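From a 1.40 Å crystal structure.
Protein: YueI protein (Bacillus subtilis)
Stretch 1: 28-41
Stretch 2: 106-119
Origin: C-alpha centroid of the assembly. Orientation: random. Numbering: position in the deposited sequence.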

ATOM      1  N   LEU A  28       6.713  -5.976  -4.528  1.00 17.32           N
ATOM      2  CA  LEU A  28       6.582  -5.092  -3.360  1.00 15.70           C
ATOM      3  C   LEU A  28       5.140  -4.579  -3.184  1.00 15.00           C
ATOM      4  O   LEU A  28       4.587  -4.615  -2.073  1.00 14.84           O
ATOM      5  CB  LEU A  28       7.558  -3.913  -3.439  1.00 16.49           C
ATOM      6  CG  LEU A  28       7.455  -2.852  -2.323  1.00 17.01           C
ATOM      7  CD1 LEU A  28       7.686  -3.404  -0.934  1.00 18.13           C
ATOM      8  CD2 LEU A  28       8.439  -1.713  -2.595  1.00 16.55           C
ATOM      9  N   PHE A  29       4.559  -4.088  -4.280  1.00 14.90           N
ATOM     10  CA  PHE A  29       3.292  -3.362  -4.234  1.00 15.02           C
ATOM     11  C   PHE A  29       2.036  -4.199  -4.487  1.00 15.90           C
ATOM     12  O   PHE A  29       1.051  -3.711  -5.069  1.00 15.90           O
ATOM     13  CB  PHE A  29       3.351  -2.151  -5.172  1.00 14.98           C
ATOM     14  CG  PHE A  29       4.368  -1.115  -4.752  1.00 13.92           C
ATOM     15  CD1 PHE A  29       4.138  -0.314  -3.634  1.00 13.78           C
ATOM     16  CD2 PHE A  29       5.532  -0.931  -5.479  1.00 15.42           C
ATOM     17  CE1 PHE A  29       5.085   0.645  -3.242  1.00 13.78           C
ATOM     18  CE2 PHE A  29       6.471   0.031  -5.104  1.00 14.48           C
ATOM     19  CZ  PHE A  29       6.253   0.812  -3.983  1.00 13.63           C
ATOM     20  N   LEU A  30       2.073  -5.451  -4.028  1.00 16.00           N
ATOM     21  CA  LEU A  30       0.901  -6.343  -4.086  1.00 16.28           C
ATOM     22  C   LEU A  30       0.364  -6.495  -5.507  1.00 16.55           C
ATOM     23  O   LEU A  30      -0.849  -6.595  -5.727  1.00 16.82           O
ATOM     24  CB  LEU A  30      -0.206  -5.856  -3.134  1.00 16.47           C
ATOM     25  CG  LEU A  30       0.159  -5.821  -1.646  1.00 16.89           C
ATOM     26  CD1 LEU A  30      -0.958  -5.164  -0.824  1.00 17.66           C
ATOM     27  CD2 LEU A  30       0.449  -7.220  -1.134  1.00 18.04           C
ATOM     28  N   GLY A  31       1.295  -6.524  -6.458  1.00 16.99           N
ATOM     29  CA  GLY A  31       0.981  -6.765  -7.865  1.00 18.02           C
ATOM     30  C   GLY A  31       0.960  -5.520  -8.729  1.00 19.40           C
ATOM     31  O   GLY A  31       0.942  -5.636  -9.957  1.00 20.63           O
ATOM     32  N   SER A  32       0.963  -4.335  -8.108  1.00 19.23           N
ATOM     33  CA  SER A  32       0.924  -3.074  -8.856  1.00 19.36           C
ATOM     34  C   SER A  32       2.308  -2.574  -9.251  1.00 19.09           C
ATOM     35  O   SER A  32       3.310  -2.858  -8.579  1.00 19.60           O
ATOM     36  CB  SER A  32       0.228  -1.983  -8.032  1.00 19.33           C
ATOM     37  OG  SER A  32       0.172  -0.758  -8.762  1.00 20.36           O
ATOM     38  N   LEU A  33       2.369  -1.830 -10.356  1.00 18.42           N
ATOM     39  CA  LEU A  33       3.592  -1.107 -10.706  1.00 18.22           C
ATOM     40  C   LEU A  33       3.705   0.166  -9.862  1.00 16.82           C
ATOM     41  O   LEU A  33       2.698   0.770  -9.489  1.00 16.84           O
ATOM     42  CB  LEU A  33       3.599  -0.738 -12.204  1.00 19.03           C
ATOM     43  CG  LEU A  33       3.735  -1.881 -13.225  1.00 20.78           C
ATOM     44  CD1 LEU A  33       3.791  -1.351 -14.656  1.00 23.98           C
ATOM     45  CD2 LEU A  33       4.943  -2.744 -12.924  1.00 23.50           C
ATOM     46  N   ARG A  34       4.933   0.600  -9.592  1.00 16.15           N
ATOM     47  CA  ARG A  34       5.119   1.806  -8.779  1.00 16.54           C
ATOM     48  C   ARG A  34       4.398   3.021  -9.382  1.00 16.60           C
ATOM     49  O   ARG A  34       3.872   3.873  -8.651  1.00 16.43           O
ATOM     50  CB  ARG A  34       6.608   2.101  -8.609  1.00 16.65           C
ATOM     51  CG  ARG A  34       6.917   3.407  -7.912  1.00 15.93           C
ATOM     52  CD  ARG A  34       6.446   3.411  -6.459  1.00 15.76           C
ATOM     53  NE  ARG A  34       6.819   4.656  -5.786  1.00 16.98           N
ATOM     54  CZ  ARG A  34       6.189   5.810  -5.966  1.00 17.97           C
ATOM     55  NH1 ARG A  34       6.591   6.890  -5.303  1.00 17.20           N
ATOM     56  NH2 ARG A  34       5.154   5.885  -6.804  1.00 16.61           N
ATOM     57  N   GLU A  35       4.371   3.111 -10.715  1.00 17.03           N
ATOM     58  CA  GLU A  35       3.759   4.266 -11.364  1.00 18.19           C
ATOM     59  C   GLU A  35       2.253   4.375 -11.103  1.00 17.07           C
ATOM     60  O   GLU A  35       1.676   5.438 -11.326  1.00 17.08           O
ATOM     61  CB  GLU A  35       4.026   4.255 -12.885  1.00 18.28           C
ATOM     62  CG  GLU A  35       3.322   3.153 -13.640  1.00 20.67           C
ATOM     63  CD  GLU A  35       3.689   3.119 -15.115  1.00 22.76           C
ATOM     64  OE1 GLU A  35       4.691   3.753 -15.498  1.00 28.04           O
ATOM     65  OE2 GLU A  35       2.970   2.445 -15.880  1.00 28.90           O
ATOM     66  N   ARG A  36       1.632   3.282 -10.653  1.00 16.71           N
ATOM     67  CA  ARG A  36       0.191   3.286 -10.396  1.00 16.59           C
ATOM     68  C   ARG A  36      -0.170   3.474  -8.908  1.00 16.31           C
ATOM     69  O   ARG A  36      -1.344   3.627  -8.550  1.00 15.49           O
ATOM     70  CB  ARG A  36      -0.438   2.015 -10.971  1.00 17.76           C
ATOM     71  CG  ARG A  36      -0.173   1.843 -12.510  1.00 19.34           C
ATOM     72  CD  ARG A  36      -1.355   1.240 -13.223  1.00 25.12           C
ATOM     73  NE  ARG A  36      -1.146   0.786 -14.614  1.00 27.81           N
ATOM     74  CZ  ARG A  36      -0.318   1.286 -15.539  1.00 32.97           C
ATOM     75  NH1 ARG A  36       0.462   2.332 -15.306  1.00 35.20           N
ATOM     76  NH2 ARG A  36      -0.283   0.720 -16.745  1.00 35.28           N
ATOM     77  N   VAL A  37       0.838   3.494  -8.045  1.00 16.17           N
ATOM     78  CA  VAL A  37       0.570   3.539  -6.615  1.00 15.80           C
ATOM     79  C   VAL A  37       0.192   4.951  -6.178  1.00 16.30           C
ATOM     80  O   VAL A  37       0.908   5.918  -6.474  1.00 15.67           O
ATOM     81  CB  VAL A  37       1.764   3.014  -5.796  1.00 15.29           C
ATOM     82  CG1 VAL A  37       1.472   3.129  -4.309  1.00 16.15           C
ATOM     83  CG2 VAL A  37       2.077   1.550  -6.170  1.00 15.01           C
ATOM     84  N   VAL A  38      -0.927   5.048  -5.460  1.00 15.94           N
ATOM     85  CA  VAL A  38      -1.406   6.286  -4.871  1.00 16.75           C
ATOM     86  C   VAL A  38      -0.986   6.393  -3.400  1.00 16.25           C
ATOM     87  O   VAL A  38      -0.613   7.466  -2.938  1.00 16.93           O
ATOM     88  CB  VAL A  38      -2.955   6.372  -4.990  1.00 17.24           C
ATOM     89  CG1 VAL A  38      -3.502   7.565  -4.240  1.00 20.29           C
ATOM     90  CG2 VAL A  38      -3.366   6.443  -6.467  1.00 19.13           C
ATOM     91  N   LEU A  39      -1.033   5.281  -2.667  1.00 15.85           N
ATOM     92  CA  LEU A  39      -0.656   5.279  -1.256  1.00 16.18           C
ATOM     93  C   LEU A  39      -0.373   3.845  -0.851  1.00 16.08           C
ATOM     94  O   LEU A  39      -1.016   2.908  -1.336  1.00 15.71           O
ATOM     95  CB  LEU A  39      -1.774   5.858  -0.390  1.00 17.52           C
ATOM     96  CG  LEU A  39      -1.447   6.270   1.061  1.00 19.14           C
ATOM     97  CD1 LEU A  39      -0.738   7.637   1.089  1.00 22.33           C
ATOM     98  CD2 LEU A  39      -2.750   6.373   1.813  1.00 21.90           C
ATOM     99  N   ALA A  40       0.594   3.666   0.042  1.00 15.26           N
ATOM    100  CA  ALA A  40       0.898   2.350   0.580  1.00 15.86           C
ATOM    101  C   ALA A  40       1.081   2.464   2.085  1.00 16.15           C
ATOM    102  O   ALA A  40       1.651   3.452   2.569  1.00 17.26           O
ATOM    103  CB  ALA A  40       2.141   1.801  -0.075  1.00 16.12           C
ATOM    104  N   LEU A  41       0.584   1.469   2.823  1.00 14.66           N
ATOM    105  CA  LEU A  41       0.753   1.390   4.283  1.00 14.86           C
ATOM    106  C   LEU A  41       1.502   0.111   4.604  1.00 14.00           C
ATOM    107  O   LEU A  41       1.247  -0.933   3.958  1.00 13.57           O
ATOM    108  CB  LEU A  41      -0.602   1.305   4.960  1.00 15.00           C
ATOM    109  CG  LEU A  41      -1.501   2.541   4.962  1.00 19.34           C
ATOM    110  CD1 LEU A  41      -2.802   2.189   5.686  1.00 20.48           C
ATOM    111  CD2 LEU A  41      -0.866   3.741   5.583  1.00 20.92           C
TER
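Stretch 2 106-119: IVIAADIAVNRELI

How does stretch 2 run along stretch 1? Residues 106-110 form an extended strand antiparallel to the strand at 39-41, their axes 171° apart and 4.8 Å at closest approach. Leu41 N donates to Ile106 O at 2.9 Å, and Ile108 N to Leu39 O at 2.8 Å. A beta bulge then shifts the register by one, so that Val37 pairs with Ala109, CA to CA 4.5 Å.

What surrounds Val38, at the bulge? Its N donates to Ile108 O at 2.8 Å. Its side chain meets Ile108 (CB to CG2, 4.1 Å) and Val114 (CG2 to CG2, 4.2 Å), while CG1 lies 3.5 Å from Arg116 NH1, over one face of that guanidinium.

Why does Ile119 cover the most surface? The loop after the strand wraps round stretch 1, so that at Leu39 Ile119 lies on the side opposite Ile108, and Ile119, chi1 p and chi2 t, brings CD1 to 3.9 Å from Phe29 CE1, 3.8 Å from Val37 CG1 and 3.6 Å from Arg34 NE. Its O accepts from Ala40 N at 2.8 Å.

What holds the loop between? Glu35 O accepts from Val114 N at 2.8 Å and Asn115 N at 3.0 Å. Arg34 NH1 and NH2 both donate to Arg116 O, at 2.9 and 3.0 Å, a fork on one carbonyl, three residues before Ile119.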

ATOM      1  N   ILE A 106      -1.371  -2.598   2.773  1.00 14.45           N
ATOM      2  CA  ILE A 106      -2.418  -2.069   1.910  1.00 14.64           C
ATOM      3  C   ILE A 106      -1.744  -1.228   0.847  1.00 13.64           C
ATOM      4  O   ILE A 106      -0.758  -0.524   1.141  1.00 13.78           O
ATOM      5  CB  ILE A 106      -3.433  -1.224   2.733  1.00 15.51           C
ATOM      6  CG1 ILE A 106      -4.490  -2.159   3.338  1.00 17.53           C
ATOM      7  CG2 ILE A 106      -3.997  -0.057   1.933  1.00 20.34           C
ATOM      8  CD1 ILE A 106      -5.392  -1.498   4.325  1.00 21.64           C
ATOM      9  N   VAL A 107      -2.219  -1.359  -0.391  1.00 13.04           N
ATOM     10  CA  VAL A 107      -1.780  -0.488  -1.488  1.00 13.35           C
ATOM     11  C   VAL A 107      -3.029   0.010  -2.201  1.00 14.08           C
ATOM     12  O   VAL A 107      -3.880  -0.790  -2.583  1.00 14.57           O
ATOM     13  CB  VAL A 107      -0.883  -1.242  -2.498  1.00 13.67           C
ATOM     14  CG1 VAL A 107      -0.561  -0.378  -3.711  1.00 13.95           C
ATOM     15  CG2 VAL A 107       0.412  -1.715  -1.834  1.00 15.13           C
ATOM     16  N   ILE A 108      -3.148   1.326  -2.351  1.00 13.97           N
ATOM     17  CA  ILE A 108      -4.189   1.912  -3.181  1.00 14.80           C
ATOM     18  C   ILE A 108      -3.558   2.163  -4.536  1.00 14.82           C
ATOM     19  O   ILE A 108      -2.593   2.927  -4.636  1.00 14.76           O
ATOM     20  CB  ILE A 108      -4.760   3.210  -2.574  1.00 14.61           C
ATOM     21  CG1 ILE A 108      -5.369   2.912  -1.195  1.00 15.13           C
ATOM     22  CG2 ILE A 108      -5.817   3.840  -3.514  1.00 16.01           C
ATOM     23  CD1 ILE A 108      -5.751   4.129  -0.345  1.00 16.92           C
ATOM     24  N   ALA A 109      -4.069   1.492  -5.563  1.00 15.71           N
ATOM     25  CA  ALA A 109      -3.474   1.556  -6.903  1.00 17.13           C
ATOM     26  C   ALA A 109      -4.490   2.053  -7.906  1.00 17.60           C
ATOM     27  O   ALA A 109      -5.631   1.585  -7.931  1.00 17.42           O
ATOM     28  CB  ALA A 109      -2.962   0.183  -7.319  1.00 17.91           C
ATOM     29  N   ALA A 110      -4.061   2.986  -8.743  1.00 18.40           N
ATOM     30  CA  ALA A 110      -4.881   3.477  -9.849  1.00 19.46           C
ATOM     31  C   ALA A 110      -4.828   2.519 -11.036  1.00 21.04           C
ATOM     32  O   ALA A 110      -3.932   1.673 -11.146  1.00 21.04           O
ATOM     33  CB  ALA A 110      -4.425   4.867 -10.264  1.00 20.02           C
ATOM     34  N   ASP A 111      -5.787   2.655 -11.948  1.00 22.85           N
ATOM     35  CA  ASP A 111      -5.814   1.757 -13.108  1.00 24.29           C
ATOM     36  C   ASP A 111      -4.928   2.275 -14.249  1.00 25.08           C
ATOM     37  O   ASP A 111      -4.747   1.587 -15.265  1.00 26.17           O
ATOM     38  CB  ASP A 111      -7.254   1.496 -13.577  1.00 25.73           C
ATOM     39  CG  ASP A 111      -7.927   2.733 -14.116  1.00 27.58           C
ATOM     40  OD1 ASP A 111      -7.481   3.846 -13.792  1.00 32.15           O
ATOM     41  OD2 ASP A 111      -8.919   2.594 -14.871  1.00 33.04           O
ATOM     42  N   ILE A 112      -4.376   3.477 -14.064  1.00 24.70           N
ATOM     43  CA  ILE A 112      -3.416   4.081 -14.993  1.00 24.62           C
ATOM     44  C   ILE A 112      -2.230   4.692 -14.240  1.00 24.23           C
ATOM     45  O   ILE A 112      -2.247   4.798 -13.014  1.00 23.29           O
ATOM     46  CB  ILE A 112      -4.087   5.184 -15.841  1.00 24.41           C
ATOM     47  CG1 ILE A 112      -4.579   6.329 -14.944  1.00 24.24           C
ATOM     48  CG2 ILE A 112      -5.224   4.593 -16.682  1.00 24.45           C
ATOM     49  CD1 ILE A 112      -5.165   7.533 -15.700  1.00 26.11           C
ATOM     50  N   ALA A 113      -1.205   5.099 -14.984  1.00 24.41           N
ATOM     51  CA  ALA A 113      -0.026   5.730 -14.406  1.00 24.50           C
ATOM     52  C   ALA A 113      -0.381   7.094 -13.836  1.00 24.69           C
ATOM     53  O   ALA A 113      -0.895   7.957 -14.553  1.00 25.83           O
ATOM     54  CB  ALA A 113       1.073   5.850 -15.460  1.00 25.01           C
ATOM     55  N   VAL A 114      -0.121   7.278 -12.543  1.00 23.52           N
ATOM     56  CA  VAL A 114      -0.333   8.556 -11.857  1.00 23.17           C
ATOM     57  C   VAL A 114       0.992   9.207 -11.437  1.00 23.47           C
ATOM     58  O   VAL A 114       1.042  10.413 -11.163  1.00 23.77           O
ATOM     59  CB  VAL A 114      -1.290   8.419 -10.642  1.00 23.56           C
ATOM     60  CG1 VAL A 114      -2.700   8.088 -11.121  1.00 22.93           C
ATOM     61  CG2 VAL A 114      -0.801   7.358  -9.663  1.00 22.37           C
ATOM     62  N   ASN A 115       2.055   8.403 -11.403  1.00 23.05           N
ATOM     63  CA  ASN A 115       3.413   8.883 -11.098  1.00 23.06           C
ATOM     64  C   ASN A 115       3.468   9.798  -9.884  1.00 22.99           C
ATOM     65  O   ASN A 115       3.931  10.952  -9.958  1.00 21.72           O
ATOM     66  CB  ASN A 115       4.036   9.571 -12.321  1.00 24.21           C
ATOM     67  CG  ASN A 115       4.140   8.653 -13.515  1.00 25.55           C
ATOM     68  OD1 ASN A 115       3.504   8.894 -14.539  1.00 30.60           O
ATOM     69  ND2 ASN A 115       4.959   7.612 -13.402  1.00 28.29           N
ATOM     70  N   ARG A 116       2.974   9.301  -8.756  1.00 21.79           N
ATOM     71  CA  ARG A 116       3.001  10.111  -7.548  1.00 22.09           C
ATOM     72  C   ARG A 116       4.300   9.929  -6.780  1.00 21.25           C
ATOM     73  O   ARG A 116       4.720   8.810  -6.532  1.00 19.95           O
ATOM     74  CB  ARG A 116       1.774   9.861  -6.681  1.00 23.01           C
ATOM     75  CG  ARG A 116       0.712  10.879  -7.066  1.00 26.65           C
ATOM     76  CD  ARG A 116      -0.115  11.315  -5.920  1.00 29.68           C
ATOM     77  NE  ARG A 116      -1.502  11.226  -6.331  1.00 32.82           N
ATOM     78  CZ  ARG A 116      -2.513  10.975  -5.520  1.00 33.76           C
ATOM     79  NH1 ARG A 116      -2.304  10.811  -4.218  1.00 34.70           N
ATOM     80  NH2 ARG A 116      -3.736  10.904  -6.022  1.00 34.28           N
ATOM     81  N   GLU A 117       4.945  11.043  -6.440  1.00 20.34           N
ATOM     82  CA  GLU A 117       6.228  10.982  -5.756  1.00 20.53           C
ATOM     83  C   GLU A 117       6.053  10.486  -4.330  1.00 19.66           C
ATOM     84  O   GLU A 117       6.757   9.582  -3.901  1.00 20.53           O
ATOM     85  CB  GLU A 117       6.928  12.350  -5.748  1.00 21.44           C
ATOM     86  CG  GLU A 117       7.344  12.853  -7.141  1.00 22.79           C
ATOM     87  N   LEU A 118       5.090  11.072  -3.613  1.00 18.06           N
ATOM     88  CA  LEU A 118       4.883  10.792  -2.192  1.00 17.51           C
ATOM     89  C   LEU A 118       3.726   9.832  -2.013  1.00 16.58           C
ATOM     90  O   LEU A 118       2.572  10.193  -2.281  1.00 17.38           O
ATOM     91  CB  LEU A 118       4.574  12.091  -1.438  1.00 17.94           C
ATOM     92  CG  LEU A 118       4.306  11.994   0.060  1.00 19.02           C
ATOM     93  CD1 LEU A 118       5.520  11.450   0.796  1.00 20.90           C
ATOM     94  CD2 LEU A 118       3.939  13.361   0.591  1.00 19.91           C
ATOM     95  N   ILE A 119       4.028   8.619  -1.548  1.00 14.70           N
ATOM     96  CA  ILE A 119       3.019   7.563  -1.438  1.00 14.15           C
ATOM     97  C   ILE A 119       2.986   6.892  -0.069  1.00 14.12           C
ATOM     98  O   ILE A 119       2.418   5.798   0.084  1.00 14.64           O
ATOM     99  CB  ILE A 119       3.231   6.462  -2.485  1.00 13.40           C
ATOM    100  CG1 ILE A 119       4.628   5.850  -2.331  1.00 13.19           C
ATOM    101  CG2 ILE A 119       2.964   6.977  -3.907  1.00 15.17           C
ATOM    102  CD1 ILE A 119       4.707   4.468  -2.932  1.00 17.19           C
TER
HETATM  103  O   HOH W   1       2.606   6.523  -8.460  1.00 15.50           O
HETATM  104  O   HOH W   2      -0.200  10.271  -2.476  1.00 29.75           O